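Local structure of conserved hypothetical protein (Methanosarcina mazei, 2NR4) at residues Ile185-Tyr188 and Glu189-Ser193. The protein is of unknown function but binds flavin mononucleotide, as a flavoprotein of the DUF447 family. Numbering follows the deposited sequence.
Sequences IRHY and ESLAS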
loop_
_atom_site.group_PDB
_atom_site.type_symbol
_atom_site.label_atom_id
_atom_site.label_comp_id
_atom_site.label_asym_id
_atom_site.label_seq_id
_atom_site.Cartn_x
_atom_site.Cartn_y
_atom_site.Cartn_z
ATOM N N ILE A 185 14.823 -9.191 7.590
ATOM C CA ILE A 185 14.579 -7.868 8.166
ATOM C C ILE A 185 15.618 -6.874 7.651
ATOM O O ILE A 185 15.293 -5.734 7.366
ATOM C CB ILE A 185 14.513 -7.911 9.709
ATOM C CG1 ILE A 185 13.316 -8.745 10.138
ATOM C CG2 ILE A 185 14.454 -6.504 10.353
ATOM C CD1 ILE A 185 13.347 -9.092 11.595
ATOM N N ARG A 186 16.864 -7.322 7.493
ATOM C CA ARG A 186 17.911 -6.429 6.973
ATOM C C ARG A 186 17.643 -6.002 5.534
ATOM O O ARG A 186 17.871 -4.842 5.182
ATOM C CB ARG A 186 19.309 -7.069 7.083
ATOM C CG ARG A 186 19.563 -7.774 8.376
ATOM C CD ARG A 186 19.498 -6.856 9.577
ATOM N NE ARG A 186 19.736 -7.573 10.839
ATOM C CZ ARG A 186 20.764 -8.396 11.073
ATOM N NH1 ARG A 186 21.653 -8.663 10.119
ATOM N NH2 ARG A 186 20.888 -8.980 12.263
ATOM N N HIS A 187 17.165 -6.932 4.708
ATOM C CA HIS A 187 16.777 -6.642 3.332
ATOM C C HIS A 187 15.617 -5.658 3.325
ATOM O O HIS A 187 15.619 -4.690 2.563
ATOM C CB HIS A 187 16.419 -7.938 2.566
ATOM C CG HIS A 187 15.601 -7.719 1.320
ATOM N ND1 HIS A 187 16.146 -7.271 0.134
ATOM C CD2 HIS A 187 14.281 -7.899 1.074
ATOM C CE1 HIS A 187 15.198 -7.164 -0.777
ATOM N NE2 HIS A 187 14.053 -7.542 -0.231
ATOM N N TYR A 188 14.624 -5.868 4.186
ATOM C CA TYR A 188 13.537 -4.879 4.205
ATOM C C TYR A 188 13.971 -3.508 4.757
ATOM O O TYR A 188 13.492 -2.477 4.297
ATOM C CB TYR A 188 12.304 -5.440 4.926
ATOM C CG TYR A 188 11.637 -6.480 4.080
ATOM C CD1 TYR A 188 11.082 -6.144 2.838
ATOM C CD2 TYR A 188 11.575 -7.794 4.493
ATOM C CE1 TYR A 188 10.469 -7.111 2.034
ATOM C CE2 TYR A 188 10.960 -8.778 3.696
ATOM C CZ TYR A 188 10.419 -8.423 2.482
ATOM O OH TYR A 188 9.816 -9.374 1.679
ATOM N N GLU A 189 14.881 -3.503 5.724
ATOM C CA GLU A 189 15.443 -2.241 6.207
ATOM C C GLU A 189 16.064 -1.487 5.030
ATOM O O GLU A 189 15.915 -0.269 4.927
ATOM C CB GLU A 189 16.530 -2.464 7.290
ATOM C CG GLU A 189 16.911 -1.164 8.021
ATOM C CD GLU A 189 17.898 -0.308 7.216
ATOM O OE1 GLU A 189 18.555 -0.856 6.304
ATOM O OE2 GLU A 189 18.041 0.903 7.488
ATOM N N SER A 190 16.750 -2.209 4.152
ATOM C CA SER A 190 17.362 -1.599 2.965
ATOM C C SER A 190 16.360 -0.907 2.060
ATOM O O SER A 190 16.622 0.183 1.579
ATOM C CB SER A 190 18.174 -2.619 2.174
ATOM O OG SER A 190 19.211 -3.114 3.005
ATOM N N LEU A 191 15.199 -1.529 1.831
ATOM C CA LEU A 191 14.157 -0.907 1.022
ATOM C C LEU A 191 13.477 0.248 1.712
ATOM O O LEU A 191 13.061 1.227 1.070
ATOM C CB LEU A 191 13.109 -1.946 0.611
ATOM C CG LEU A 191 13.469 -2.909 -0.524
ATOM C CD1 LEU A 191 12.298 -3.858 -0.689
ATOM C CD2 LEU A 191 13.732 -2.128 -1.840
ATOM N N ALA A 192 13.332 0.149 3.030
ATOM C CA ALA A 192 12.713 1.219 3.763
ATOM C C ALA A 192 13.579 2.474 3.683
ATOM O O ALA A 192 13.065 3.593 3.604
ATOM C CB ALA A 192 12.529 0.800 5.245
ATOM N N SER A 193 14.893 2.257 3.758
ATOM C CA SER A 193 15.855 3.337 3.655
ATOM C C SER A 193 15.883 3.980 2.264
ATOM O O SER A 193 16.039 5.201 2.162
ATOM C CB SER A 193 17.257 2.848 3.982
ATOM O OG SER A 193 18.034 4.012 4.254
HETATM O O HOH W 1 19.858 -3.343 6.018
#
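S190 sets OG anti to its carbonyl carbon and beside its backbone N (chi1 -61°), which carries the hydroxyl back to R186 O, while E189, its CG anti to the backbone N and its chain bent at chi2 (-80°), brings its carboxylate round to the same oxygen through a water. A helical carbonyl can thus take a side-chain donor and a water besides its i+4 amide, and R186 O is the example: it accepts S190 N at 3.0 Å and S190 OG at 3.1 Å, the two donors arriving from opposite faces of the carbonyl plane. The water gives R186 O a third hydrogen bond, at 2.6 Å, and donates another to E189 OE1 at 2.8 Å. With an alanine here in place of S190, R186 O would probably lose one of its two protein donors, leaving the water to serve that face. One residue along, L191 lies beside H187, the two side chains pointing the same way, its CD1 4.1 Å from H187 NE2. A serine hydroxyl sharing the i-4 carbonyl with its own amide is a well-known intrahelical arrangement, here in helix 179-195, which packs against helices 158-176 and 198-210 and meets the second subunit through Y188.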